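Local coordinates for protein carboxylesterase (Est-2) (Archaeoglobus fulgidus, PDB 5FRD) that probably hydrolyses carboxylic esters as an alpha/beta-hydrolase-fold esterase and binds coenzyme A close to its active site, at residues V84-S89 against V110-G115; G115-V120 against R174-E179; T192-G197 against K206-F211; D200-L205 against A226-M231. All blocks are in the same frame, centred on the assembly; numbering follows the deposited sequence. Where two conformers were deposited one is given.

Contact 1: residues V84-S89 against V110-G115; sequences VVVGHS and VLVGTG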
# COMPACT_ATOMS: atom_id res chain seq x y z
N VAL A 84 -9.89 -7.77 -4.50
CA VAL A 84 -8.79 -8.02 -3.60
C VAL A 84 -8.07 -6.68 -3.42
O VAL A 84 -7.64 -6.09 -4.41
CB VAL A 84 -7.88 -9.08 -4.20
CG1 VAL A 84 -6.64 -9.29 -3.32
CG2 VAL A 84 -8.63 -10.39 -4.40
N VAL A 85 -7.95 -6.22 -2.19
CA VAL A 85 -7.34 -4.93 -1.91
C VAL A 85 -5.91 -5.13 -1.45
O VAL A 85 -5.68 -5.86 -0.47
CB VAL A 85 -8.12 -4.17 -0.85
CG1 VAL A 85 -7.48 -2.83 -0.54
CG2 VAL A 85 -9.57 -3.97 -1.29
N VAL A 86 -4.98 -4.54 -2.18
CA VAL A 86 -3.52 -4.71 -1.96
C VAL A 86 -3.00 -3.36 -1.48
O VAL A 86 -3.06 -2.38 -2.22
CB VAL A 86 -2.82 -5.10 -3.25
CG1 VAL A 86 -1.33 -5.30 -3.02
CG2 VAL A 86 -3.44 -6.34 -3.88
N GLY A 87 -2.50 -3.28 -0.26
CA GLY A 87 -1.99 -2.04 0.31
C GLY A 87 -0.58 -2.13 0.81
O GLY A 87 -0.26 -3.07 1.53
N HIS A 88 0.24 -1.15 0.47
CA HIS A 88 1.62 -1.05 0.89
C HIS A 88 1.79 0.06 1.91
O HIS A 88 1.49 1.21 1.62
CB HIS A 88 2.52 -0.79 -0.29
CG HIS A 88 3.96 -0.68 0.08
ND1 HIS A 88 4.76 0.36 -0.33
CD2 HIS A 88 4.74 -1.48 0.82
CE1 HIS A 88 5.98 0.19 0.16
NE2 HIS A 88 6.00 -0.93 0.84
N SER A 89 2.30 -0.28 3.10
CA SER A 89 2.68 0.68 4.14
C SER A 89 1.52 1.61 4.54
O SER A 89 0.53 1.07 5.03
CB SER A 89 3.98 1.39 3.75
OG SER A 89 4.67 1.85 4.93
N VAL A 110 -4.44 -7.97 0.89
CA VAL A 110 -3.02 -8.25 0.72
C VAL A 110 -2.32 -7.11 1.41
O VAL A 110 -2.40 -5.96 0.99
CB VAL A 110 -2.63 -8.42 -0.72
CG1 VAL A 110 -1.13 -8.71 -0.81
CG2 VAL A 110 -3.45 -9.49 -1.40
N LEU A 111 -1.67 -7.40 2.53
CA LEU A 111 -1.03 -6.43 3.38
C LEU A 111 0.47 -6.55 3.14
O LEU A 111 1.08 -7.58 3.45
CB LEU A 111 -1.35 -6.70 4.84
CG LEU A 111 -2.84 -6.62 5.17
CD1 LEU A 111 -3.05 -7.06 6.61
CD2 LEU A 111 -3.40 -5.21 4.93
N VAL A 112 1.05 -5.52 2.55
CA VAL A 112 2.42 -5.53 2.09
C VAL A 112 3.21 -4.47 2.84
O VAL A 112 2.88 -3.29 2.78
CB VAL A 112 2.52 -5.22 0.57
CG1 VAL A 112 3.95 -5.41 0.11
CG2 VAL A 112 1.56 -6.09 -0.25
N GLY A 113 4.29 -4.86 3.53
CA GLY A 113 5.13 -3.87 4.18
C GLY A 113 4.32 -2.86 4.99
O GLY A 113 4.39 -1.63 4.77
N THR A 114 3.50 -3.35 5.92
CA THR A 114 2.61 -2.50 6.66
C THR A 114 2.50 -2.98 8.09
O THR A 114 3.37 -3.71 8.56
CB THR A 114 1.27 -2.37 5.89
OG1 THR A 114 0.44 -1.36 6.48
CG2 THR A 114 0.52 -3.66 5.82
N GLY A 115 1.51 -2.50 8.83
CA GLY A 115 1.41 -2.81 10.24
C GLY A 115 0.10 -2.35 10.81
O GLY A 115 -0.62 -1.53 10.21

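Contact 2: residues G115-V120 against R174-E179; sequences GARLRV and RFDLLE. With COA (coenzyme A), chain C.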
# COMPACT_ATOMS: atom_id res chain seq x y z
N GLY A 115 1.51 -2.50 8.83
CA GLY A 115 1.41 -2.81 10.24
C GLY A 115 0.10 -2.35 10.81
O GLY A 115 -0.62 -1.53 10.21
N ALA A 116 -0.22 -2.87 11.98
CA ALA A 116 -1.39 -2.43 12.75
C ALA A 116 -1.18 -1.11 13.47
O ALA A 116 -2.13 -0.48 13.92
CB ALA A 116 -1.77 -3.51 13.75
N ARG A 117 0.06 -0.66 13.54
CA ARG A 117 0.48 0.60 14.11
C ARG A 117 1.73 1.02 13.34
O ARG A 117 2.61 0.16 13.10
CB ARG A 117 0.80 0.44 15.60
CG ARG A 117 1.13 1.75 16.30
CD ARG A 117 1.65 1.51 17.71
NE ARG A 117 0.55 1.15 18.61
CZ ARG A 117 0.70 0.87 19.90
NH1 ARG A 117 1.90 0.86 20.46
NH2 ARG A 117 -0.38 0.56 20.62
N LEU A 118 1.80 2.29 12.96
CA LEU A 118 2.86 2.76 12.05
C LEU A 118 3.57 3.99 12.57
O LEU A 118 3.80 4.97 11.84
CB LEU A 118 2.29 2.96 10.65
CG LEU A 118 1.83 1.69 9.92
CD1 LEU A 118 1.14 2.07 8.62
CD2 LEU A 118 3.00 0.75 9.63
N ARG A 119 4.01 3.93 13.82
CA ARG A 119 4.85 4.97 14.34
C ARG A 119 6.08 5.19 13.44
O ARG A 119 6.66 4.23 12.93
CB ARG A 119 5.32 4.63 15.76
CG ARG A 119 4.22 4.73 16.82
CD ARG A 119 3.79 6.16 17.14
NE ARG A 119 4.91 7.08 17.26
CZ ARG A 119 5.80 7.08 18.25
NH1 ARG A 119 5.67 6.25 19.28
NH2 ARG A 119 6.83 7.93 18.20
N VAL A 120 6.45 6.45 13.28
CA VAL A 120 7.58 6.83 12.46
C VAL A 120 8.74 7.35 13.33
O VAL A 120 8.54 8.18 14.22
CB VAL A 120 7.16 7.90 11.44
CG1 VAL A 120 8.33 8.30 10.55
CG2 VAL A 120 5.97 7.42 10.61
N ARG A 174 0.03 8.49 13.50
CA ARG A 174 -1.18 8.52 14.32
C ARG A 174 -2.06 7.28 14.13
O ARG A 174 -3.08 7.13 14.81
CB ARG A 174 -1.99 9.79 14.04
CG ARG A 174 -1.27 11.06 14.49
CD ARG A 174 -2.19 12.27 14.55
NE ARG A 174 -2.67 12.72 13.23
CZ ARG A 174 -2.10 13.64 12.46
NH1 ARG A 174 -0.97 14.27 12.82
NH2 ARG A 174 -2.66 13.96 11.28
N PHE A 175 -1.67 6.38 13.23
CA PHE A 175 -2.45 5.21 12.95
C PHE A 175 -2.16 4.10 13.96
O PHE A 175 -1.01 3.70 14.15
CB PHE A 175 -2.14 4.72 11.52
CG PHE A 175 -2.80 3.43 11.16
CD1 PHE A 175 -4.15 3.39 10.84
CD2 PHE A 175 -2.08 2.24 11.16
CE1 PHE A 175 -4.75 2.20 10.53
CE2 PHE A 175 -2.68 1.05 10.84
CZ PHE A 175 -4.01 1.04 10.52
N ASP A 176 -3.21 3.59 14.60
CA ASP A 176 -3.04 2.59 15.66
C ASP A 176 -4.31 1.75 15.83
O ASP A 176 -5.30 2.22 16.40
CB ASP A 176 -2.69 3.28 16.98
CG ASP A 176 -2.46 2.30 18.12
OD1 ASP A 176 -2.15 1.12 17.86
OD2 ASP A 176 -2.62 2.71 19.28
N LEU A 177 -4.24 0.51 15.35
CA LEU A 177 -5.26 -0.49 15.56
C LEU A 177 -4.72 -1.65 16.42
O LEU A 177 -5.39 -2.68 16.52
CB LEU A 177 -5.72 -1.04 14.22
CG LEU A 177 -6.45 -0.09 13.28
CD1 LEU A 177 -6.80 -0.77 11.97
CD2 LEU A 177 -7.72 0.48 13.91
N LEU A 178 -3.56 -1.50 17.03
CA LEU A 178 -2.84 -2.66 17.59
C LEU A 178 -3.67 -3.37 18.68
O LEU A 178 -3.85 -4.58 18.63
CB LEU A 178 -1.48 -2.21 18.11
CG LEU A 178 -0.47 -3.26 18.53
CD1 LEU A 178 0.03 -4.00 17.30
CD2 LEU A 178 0.70 -2.61 19.27
N GLU A 179 -4.16 -2.61 19.64
CA GLU A 179 -4.90 -3.21 20.76
C GLU A 179 -6.21 -3.82 20.30
O GLU A 179 -6.62 -4.83 20.84
CB GLU A 179 -5.09 -2.20 21.91
CG GLU A 179 -3.78 -1.90 22.64
CD GLU A 179 -3.17 -3.13 23.31
OE1 GLU A 179 -3.93 -3.94 23.89
OE2 GLU A 179 -1.93 -3.29 23.23
N1A COA C . 2.96 -4.71 15.01
C2A COA C . 3.32 -5.39 16.11
N3A COA C . 3.85 -4.77 17.17
C4A COA C . 4.03 -3.43 17.18
C5A COA C . 3.67 -2.63 16.03
C6A COA C . 3.10 -3.35 14.91
N6A COA C . 2.74 -2.67 13.80
N7A COA C . 3.97 -1.34 16.28
C8A COA C . 4.46 -1.33 17.53
N9A COA C . 4.50 -2.58 18.05
C1B COA C . 5.01 -2.92 19.39
C2B COA C . 6.51 -2.77 19.36
O2B COA C . 7.11 -3.96 18.86
C3B COA C . 6.81 -2.43 20.81
O3B COA C . 6.87 -3.65 21.56
P3B COA C . 8.02 -3.92 22.67
O7A COA C . 7.72 -2.84 23.69
O8A COA C . 9.32 -3.76 21.90
O9A COA C . 7.75 -5.34 23.11
C4B COA C . 5.60 -1.63 21.25
O4B COA C . 4.54 -2.00 20.35
C5B COA C . 5.80 -0.12 21.22
O5B COA C . 6.18 0.27 19.89
P1A COA C . 5.73 1.69 19.28
O1A COA C . 4.31 1.96 19.54
O2A COA C . 6.18 1.64 17.82
O3A COA C . 6.53 2.85 20.06
P2A COA C . 8.10 2.98 20.38
O4A COA C . 8.16 4.35 21.00
O5A COA C . 8.60 1.74 21.05
O6A COA C . 8.89 2.99 18.96
CBP COA C . 9.64 3.73 16.84
CCP COA C . 8.72 4.04 18.02
CDP COA C . 9.43 4.81 15.78
CEP COA C . 11.10 3.75 17.34
CAP COA C . 9.26 2.34 16.27
OAP COA C . 7.85 2.29 15.96
C9P COA C . 10.07 1.98 15.04
O9P COA C . 11.26 1.75 15.14
N8P COA C . 9.40 1.90 13.88
C7P COA C . 9.99 1.41 12.63
C6P COA C . 10.61 2.50 11.76
C5P COA C . 9.67 3.47 11.06
O5P COA C . 9.86 4.69 11.13
N4P COA C . 8.69 2.94 10.33
C3P COA C . 7.80 3.74 9.52
C2P COA C . 6.43 3.11 9.49
S1P COA C . 5.38 4.04 8.35

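Contact 3: residues T192-G197 against K206-F211; sequences TLVIVG and KYHEFF. With COA (coenzyme A), chain C.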
# COMPACT_ATOMS: atom_id res chain seq x y z
N THR A 192 -6.47 -13.42 3.62
CA THR A 192 -5.45 -12.40 3.73
C THR A 192 -4.11 -13.00 3.34
O THR A 192 -3.77 -14.11 3.73
CB THR A 192 -5.46 -11.80 5.14
OG1 THR A 192 -6.73 -11.16 5.42
CG2 THR A 192 -4.44 -10.72 5.31
N LEU A 193 -3.35 -12.23 2.58
CA LEU A 193 -1.96 -12.55 2.24
C LEU A 193 -1.12 -11.46 2.83
O LEU A 193 -1.43 -10.26 2.68
CB LEU A 193 -1.77 -12.62 0.74
CG LEU A 193 -0.35 -12.92 0.25
CD1 LEU A 193 0.08 -14.32 0.69
CD2 LEU A 193 -0.30 -12.80 -1.25
N VAL A 194 -0.07 -11.84 3.58
CA VAL A 194 0.79 -10.87 4.27
C VAL A 194 2.17 -11.03 3.66
O VAL A 194 2.71 -12.15 3.65
CB VAL A 194 0.80 -11.12 5.79
CG1 VAL A 194 1.67 -10.13 6.51
CG2 VAL A 194 -0.62 -11.12 6.36
N ILE A 195 2.72 -9.97 3.08
CA ILE A 195 3.96 -10.03 2.35
C ILE A 195 4.94 -9.02 2.91
O ILE A 195 4.57 -7.85 3.10
CB ILE A 195 3.79 -9.74 0.84
CG1 ILE A 195 2.80 -10.71 0.17
CG2 ILE A 195 5.12 -9.77 0.11
CD1 ILE A 195 2.46 -10.39 -1.29
N VAL A 196 6.19 -9.44 3.16
CA VAL A 196 7.21 -8.51 3.60
C VAL A 196 8.53 -8.94 2.99
O VAL A 196 8.78 -10.13 2.81
CB VAL A 196 7.28 -8.45 5.15
CG1 VAL A 196 7.62 -9.80 5.75
CG2 VAL A 196 8.23 -7.38 5.65
N GLY A 197 9.35 -7.96 2.62
CA GLY A 197 10.71 -8.24 2.22
C GLY A 197 11.51 -8.64 3.44
O GLY A 197 11.37 -8.01 4.50
N LYS A 206 8.27 -8.71 12.46
CA LYS A 206 7.31 -8.83 13.56
C LYS A 206 5.98 -8.16 13.29
O LYS A 206 4.98 -8.64 13.78
CB LYS A 206 7.88 -8.33 14.87
CG LYS A 206 8.93 -9.24 15.47
CD LYS A 206 9.64 -8.53 16.63
CE LYS A 206 10.95 -9.24 17.03
NZ LYS A 206 11.19 -9.21 18.50
N TYR A 207 5.96 -7.09 12.49
CA TYR A 207 4.67 -6.47 12.18
C TYR A 207 3.81 -7.42 11.36
O TYR A 207 2.56 -7.41 11.46
CB TYR A 207 4.84 -5.19 11.39
CG TYR A 207 5.43 -3.99 12.09
CD1 TYR A 207 6.07 -4.09 13.34
CD2 TYR A 207 5.35 -2.73 11.50
CE1 TYR A 207 6.62 -2.96 13.96
CE2 TYR A 207 5.91 -1.60 12.11
CZ TYR A 207 6.56 -1.73 13.33
OH TYR A 207 7.16 -0.64 13.97
N HIS A 208 4.45 -8.24 10.53
CA HIS A 208 3.77 -9.15 9.61
C HIS A 208 3.39 -10.46 10.30
O HIS A 208 2.32 -11.01 10.05
CB HIS A 208 4.62 -9.30 8.35
CG HIS A 208 4.75 -8.00 7.63
ND1 HIS A 208 5.68 -7.04 7.97
CD2 HIS A 208 3.97 -7.44 6.69
CE1 HIS A 208 5.49 -5.97 7.22
NE2 HIS A 208 4.45 -6.19 6.44
N GLU A 209 4.27 -10.94 11.17
CA GLU A 209 3.87 -12.05 12.04
C GLU A 209 2.71 -11.64 12.95
O GLU A 209 1.87 -12.48 13.23
CB GLU A 209 5.06 -12.54 12.87
CG GLU A 209 6.09 -13.32 12.09
CD GLU A 209 5.71 -14.75 11.77
OE1 GLU A 209 4.55 -15.17 12.00
OE2 GLU A 209 6.59 -15.49 11.25
N PHE A 210 2.62 -10.37 13.34
CA PHE A 210 1.49 -9.92 14.17
C PHE A 210 0.19 -10.10 13.42
O PHE A 210 -0.77 -10.70 13.92
CB PHE A 210 1.67 -8.47 14.60
CG PHE A 210 0.51 -7.94 15.40
CD1 PHE A 210 0.52 -8.08 16.77
CD2 PHE A 210 -0.57 -7.35 14.79
CE1 PHE A 210 -0.53 -7.59 17.55
CE2 PHE A 210 -1.64 -6.88 15.56
CZ PHE A 210 -1.63 -7.02 16.94
N PHE A 211 0.13 -9.63 12.17
CA PHE A 211 -1.05 -9.91 11.36
C PHE A 211 -1.35 -11.38 11.20
O PHE A 211 -2.49 -11.85 11.32
CB PHE A 211 -0.89 -9.33 9.94
CG PHE A 211 -0.92 -7.83 9.83
CD1 PHE A 211 -1.99 -7.10 10.34
CD2 PHE A 211 0.07 -7.18 9.09
CE1 PHE A 211 -2.02 -5.71 10.13
CE2 PHE A 211 0.03 -5.80 8.92
CZ PHE A 211 -1.00 -5.09 9.45
N1A COA C . 2.96 -4.71 15.01
C2A COA C . 3.32 -5.39 16.11
N3A COA C . 3.85 -4.77 17.17
C4A COA C . 4.03 -3.43 17.18
C5A COA C . 3.67 -2.63 16.03
C6A COA C . 3.10 -3.35 14.91
N6A COA C . 2.74 -2.67 13.80
N7A COA C . 3.97 -1.34 16.28
C8A COA C . 4.46 -1.33 17.53
N9A COA C . 4.50 -2.58 18.05
C1B COA C . 5.01 -2.92 19.39
C2B COA C . 6.51 -2.77 19.36
O2B COA C . 7.11 -3.96 18.86
C3B COA C . 6.81 -2.43 20.81
O3B COA C . 6.87 -3.65 21.56
P3B COA C . 8.02 -3.92 22.67
O7A COA C . 7.72 -2.84 23.69
O8A COA C . 9.32 -3.76 21.90
O9A COA C . 7.75 -5.34 23.11
C4B COA C . 5.60 -1.63 21.25
O4B COA C . 4.54 -2.00 20.35
C5B COA C . 5.80 -0.12 21.22
O5B COA C . 6.18 0.27 19.89
P1A COA C . 5.73 1.69 19.28
O1A COA C . 4.31 1.96 19.54
O2A COA C . 6.18 1.64 17.82
O3A COA C . 6.53 2.85 20.06
P2A COA C . 8.10 2.98 20.38
O4A COA C . 8.16 4.35 21.00
O5A COA C . 8.60 1.74 21.05
O6A COA C . 8.89 2.99 18.96
CBP COA C . 9.64 3.73 16.84
CCP COA C . 8.72 4.04 18.02
CDP COA C . 9.43 4.81 15.78
CEP COA C . 11.10 3.75 17.34
CAP COA C . 9.26 2.34 16.27
OAP COA C . 7.85 2.29 15.96
C9P COA C . 10.07 1.98 15.04
O9P COA C . 11.26 1.75 15.14
N8P COA C . 9.40 1.90 13.88
C7P COA C . 9.99 1.41 12.63
C6P COA C . 10.61 2.50 11.76
C5P COA C . 9.67 3.47 11.06
O5P COA C . 9.86 4.69 11.13
N4P COA C . 8.69 2.94 10.33
C3P COA C . 7.80 3.74 9.52
C2P COA C . 6.43 3.11 9.49
S1P COA C . 5.38 4.04 8.35

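Contact 4: residues D200-L205 against A226-M231; sequences DKLTPL and ASHMVM. With COA (coenzyme A), chain C.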
# COMPACT_ATOMS: atom_id res chain seq x y z
N ASP A 200 13.24 -5.72 5.31
CA ASP A 200 12.47 -4.50 5.60
C ASP A 200 12.71 -4.01 7.04
O ASP A 200 12.43 -4.76 7.99
CB ASP A 200 10.97 -4.80 5.37
CG ASP A 200 10.07 -3.57 5.40
OD1 ASP A 200 10.42 -2.53 5.97
OD2 ASP A 200 8.95 -3.68 4.83
N LYS A 201 13.16 -2.77 7.20
CA LYS A 201 13.38 -2.18 8.52
C LYS A 201 12.36 -1.13 8.90
O LYS A 201 12.29 -0.69 10.05
CB LYS A 201 14.81 -1.63 8.63
CG LYS A 201 15.85 -2.73 8.53
CD LYS A 201 17.21 -2.35 9.05
CE LYS A 201 17.48 -2.71 10.50
NZ LYS A 201 18.49 -1.79 11.10
N LEU A 202 11.54 -0.69 7.94
CA LEU A 202 10.48 0.26 8.25
C LEU A 202 9.27 -0.45 8.85
O LEU A 202 8.63 0.07 9.76
CB LEU A 202 10.07 1.05 7.00
CG LEU A 202 11.10 2.04 6.48
CD1 LEU A 202 10.67 2.61 5.14
CD2 LEU A 202 11.30 3.15 7.52
N THR A 203 8.92 -1.60 8.28
CA THR A 203 7.80 -2.42 8.75
C THR A 203 8.36 -3.84 8.78
O THR A 203 8.29 -4.58 7.83
CB THR A 203 6.57 -2.31 7.82
OG1 THR A 203 6.93 -2.58 6.47
CG2 THR A 203 5.96 -0.93 7.88
N PRO A 204 8.99 -4.20 9.91
CA PRO A 204 9.78 -5.43 9.92
C PRO A 204 8.95 -6.69 10.06
O PRO A 204 7.71 -6.66 10.14
CB PRO A 204 10.70 -5.22 11.13
CG PRO A 204 9.94 -4.33 12.02
CD PRO A 204 9.17 -3.40 11.13
N LEU A 205 9.64 -7.83 10.10
CA LEU A 205 8.99 -9.13 10.16
C LEU A 205 7.96 -9.20 11.27
O LEU A 205 6.87 -9.71 11.03
CB LEU A 205 10.04 -10.21 10.38
CG LEU A 205 9.52 -11.62 10.55
CD1 LEU A 205 8.79 -12.10 9.29
CD2 LEU A 205 10.67 -12.56 10.86
N ALA A 226 14.76 -8.61 -0.63
CA ALA A 226 13.98 -7.38 -0.75
C ALA A 226 13.83 -6.76 0.61
O ALA A 226 13.89 -7.45 1.65
CB ALA A 226 12.62 -7.68 -1.33
N SER A 227 13.61 -5.45 0.62
CA SER A 227 13.31 -4.71 1.82
C SER A 227 11.86 -4.22 1.72
O SER A 227 11.01 -4.94 1.22
CB SER A 227 14.34 -3.59 1.97
OG SER A 227 14.10 -2.81 3.13
N HIS A 228 11.59 -3.02 2.17
CA HIS A 228 10.24 -2.44 2.19
C HIS A 228 9.64 -2.34 0.82
O HIS A 228 8.43 -2.59 0.68
CB HIS A 228 10.31 -1.08 2.88
CG HIS A 228 9.00 -0.46 3.24
ND1 HIS A 228 8.13 -1.03 4.13
CD2 HIS A 228 8.46 0.74 2.91
CE1 HIS A 228 7.11 -0.22 4.33
NE2 HIS A 228 7.27 0.86 3.59
N MET A 229 10.44 -2.04 -0.20
CA MET A 229 9.93 -1.83 -1.57
C MET A 229 9.87 -3.12 -2.41
O MET A 229 10.20 -3.15 -3.60
CB MET A 229 10.77 -0.75 -2.28
CG MET A 229 10.86 0.56 -1.56
SD MET A 229 9.27 1.23 -1.05
CE MET A 229 8.46 1.44 -2.61
N VAL A 230 9.36 -4.17 -1.78
CA VAL A 230 9.37 -5.52 -2.32
C VAL A 230 8.71 -5.66 -3.69
O VAL A 230 9.16 -6.42 -4.54
CB VAL A 230 8.81 -6.49 -1.28
CG1 VAL A 230 7.36 -6.16 -0.91
CG2 VAL A 230 8.91 -7.92 -1.75
N MET A 231 7.64 -4.90 -3.95
CA MET A 231 6.93 -5.02 -5.23
C MET A 231 7.73 -4.45 -6.40
O MET A 231 7.45 -4.80 -7.53
CB MET A 231 5.55 -4.34 -5.15
CG MET A 231 5.55 -2.82 -5.13
SD MET A 231 6.35 -2.00 -3.74
CE MET A 231 5.29 -2.65 -2.49
N1A COA C . 2.96 -4.71 15.01
C2A COA C . 3.32 -5.39 16.11
N3A COA C . 3.85 -4.77 17.17
C4A COA C . 4.03 -3.43 17.18
C5A COA C . 3.67 -2.63 16.03
C6A COA C . 3.10 -3.35 14.91
N6A COA C . 2.74 -2.67 13.80
N7A COA C . 3.97 -1.34 16.28
C8A COA C . 4.46 -1.33 17.53
N9A COA C . 4.50 -2.58 18.05
C1B COA C . 5.01 -2.92 19.39
C2B COA C . 6.51 -2.77 19.36
O2B COA C . 7.11 -3.96 18.86
C3B COA C . 6.81 -2.43 20.81
O3B COA C . 6.87 -3.65 21.56
P3B COA C . 8.02 -3.92 22.67
O7A COA C . 7.72 -2.84 23.69
O8A COA C . 9.32 -3.76 21.90
O9A COA C . 7.75 -5.34 23.11
C4B COA C . 5.60 -1.63 21.25
O4B COA C . 4.54 -2.00 20.35
C5B COA C . 5.80 -0.12 21.22
O5B COA C . 6.18 0.27 19.89
P1A COA C . 5.73 1.69 19.28
O1A COA C . 4.31 1.96 19.54
O2A COA C . 6.18 1.64 17.82
O3A COA C . 6.53 2.85 20.06
P2A COA C . 8.10 2.98 20.38
O4A COA C . 8.16 4.35 21.00
O5A COA C . 8.60 1.74 21.05
O6A COA C . 8.89 2.99 18.96
CBP COA C . 9.64 3.73 16.84
CCP COA C . 8.72 4.04 18.02
CDP COA C . 9.43 4.81 15.78
CEP COA C . 11.10 3.75 17.34
CAP COA C . 9.26 2.34 16.27
OAP COA C . 7.85 2.29 15.96
C9P COA C . 10.07 1.98 15.04
O9P COA C . 11.26 1.75 15.14
N8P COA C . 9.40 1.90 13.88
C7P COA C . 9.99 1.41 12.63
C6P COA C . 10.61 2.50 11.76
C5P COA C . 9.67 3.47 11.06
O5P COA C . 9.86 4.69 11.13
N4P COA C . 8.69 2.94 10.33
C3P COA C . 7.80 3.74 9.52
C2P COA C . 6.43 3.11 9.49
S1P COA C . 5.38 4.04 8.35
O HOH W 1 8.13 -5.32 2.72

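Contact 1: residues V84-S89 against V110-G115
Val110 packs against Val84 and Val86 of the neighbouring parallel strand. Its CG2 meets Val84 CG1 at 3.7 Å, while its side chain lies beside that of Val86, both pointing the same way. The backbones are joined by Val110 N to Val85 O, Gly87 N to Val110 O (3.0 Å) and Val112 N to Gly87 O. Val112 continues the same face: its CG2 reaches Val86 CG1 at 4.1 Å and its CG1 comes near His88 CD2, and helix 235-249 packs on this face. At the strand end Val112 O takes Ser89 N at 3.1 Å. Ser89 has backbone angles of 56° and -117°, the strained turn expected of a nucleophile elbow, and the GxSxG pattern round it is consistent with that reading. Thr114 OG1, anti to its backbone N (chi1 -170°), donates to Ser89 O at 2.8 Å. An alanine in place of Thr114 would probably leave the Ser89 carbonyl without this hydroxyl donor and the turn less firmly tied to the loop 113-115. The backbone of Ser89 is held through both its N-H and its C=O, which would favour keeping the strained turn in place.

Contact 2: residues G115-V120 against R174-E179
Arg117 runs alongside Asp176, with Leu178 over its guanidinium, and ends at the diphosphate of coenzyme A; each atom of its side chain has a neighbour. CB lies 3.7 Å from N7A of the adenine, and CG, anti to the backbone N (chi1 -175°), sits 3.6 Å from Phe175 O. CD approaches the phosphate oxygen O1A of coenzyme A. The chain then bends at chi3 (-75°), which brings NE round to Asp176 OD1 for a salt bridge of 2.8 Å. That carboxylate oxygen lies in the guanidinium plane, but NE meets it from above the carboxylate, the two planes being 82° apart. CZ has Leu178 CD2 over one face at 3.5 Å. NH1 donates to COA O1A at 2.8 Å, and NH2 adds a weak bond to Asp176 OD1. On the opposite face of the carboxylate the same OD1 receives Leu178 N, closing an Asx turn where helix 178-182 begins. The backbones join through Leu177 N to Ala116 O at 2.7 Å and a weak bond from Leu118 N to Phe175 O. Gly115 O lies at the edge of the Phe175 ring, 3.4 Å from CE2. Arg117 O accepts from the adenine amino group N6A. With Arg117 set between Asp176 and the diphosphate, the carboxylate is likely to help orient the guanidinium toward the diphosphate while partly offsetting its charge.

Contact 3: residues T192-G197 against K206-F211
Val196 lies over the face of the His208 imidazole, its CB 3.5 Å from the ring centroid and only 9° off the normal, a CH-pi contact. With CG1 between the backbone N and the carbonyl carbon (chi1 61°), CG2 is anti to the N and lies near ND1 and CE1, 3.5 Å from ND1. Val194 approaches from the edge instead: its CG1 lies in the ring plane, 3.5 Å from His208 CD2, and also touches CB. Two methyl-bearing side chains from one side of the strand therefore meet the imidazole over one face and at the CD2 edge. One turn further along the helix, Phe211 CB meets Val194 CG2 at 4.0 Å. The strand 192-197 and the helix 206-211 run almost antiparallel, at 170°, with axes 8.6 Å apart, as the first two elements of a beta-alpha-beta unit of the alpha/beta-hydrolase sheet that continues into strand 218-223. Beyond this layer the rotation of the imidazole is fixed by polar partners: ND1 is bonded to Pro204 O, and NE2 to the backbone N of Thr114, a pattern consistent with a neutral ring carrying its proton on ND1. Phe211 also touches Leu111 and Thr114. Another side of the helix faces coenzyme A. There Tyr207 has the adenine amino nitrogen N6A 3.4 Å above the centre of its ring, and Phe210 CB lies 3.8 Å from C2A; Phe210 also touches Leu178 and Ala116.

Contact 4: residues D200-L205 against A226-M231
Asp200 and His228 occupy the acid and histidine positions of a probable Ser-His-Asp triad, with Ser89 on the elbow as the likely third member. His228 ND1 donates to Asp200 OD2 at 2.9 Å with an angle of 158°. The oxygen lies in the ring plane and is met on the syn side of the carboxylate, although the two planes are turned 72° apart. From the other face of the carboxylate Thr203 OG1 donates to the same OD2 at 2.8 Å. Asp200 OD1 is held in turn by Thr203 N at 2.9 Å, in an almost straight bond that forms an Asx motif, and more weakly by Leu202 N. Both carboxylate oxygens are thus bonded to their own loop, and OD2 to the histidine as well. Leu202 crosses the imidazole at about a right angle: its CD1 sits over one ring face, 4.0 Å from the centroid, and its CB is also above that face. An alanine in place of Asp200 would probably leave His228 ND1 and Thr203 N and OG1 without their carboxylate partner and the ring less firmly fixed in rotation. Leu202 O also accepts N4P of coenzyme A at 2.9 Å, which places the pantetheine arm beside this site. A histidine on a late loop, bonded through ND1 to an acid from the loop after another strand, is the arrangement typical of alpha/beta-hydrolase active sites.

From the N terminus, contact 1 closes first, pairing strands 83-88 and 106-112 round helix 90-101. Contact 2 follows in series from the shared Gly115; the long, mostly helical insert between its segments brings helix 178-182 back to the loop after strand 106-112. Contact 3 closes the short loop from strand 192-197 to helix 205-214. Contact 4 crosses it, since 200-205 lies between the segments of contact 3 while 226-231 follows both, and joins the loops after strands 192-197 and 218-223. Strand 192-197 neighbours strand 106-112, so contacts 1 and 3 meet in one sheet. Ser89 of contact 1 lies beside His228 of contact 4. Contacts 2, 3 and 4 all touch coenzyme A.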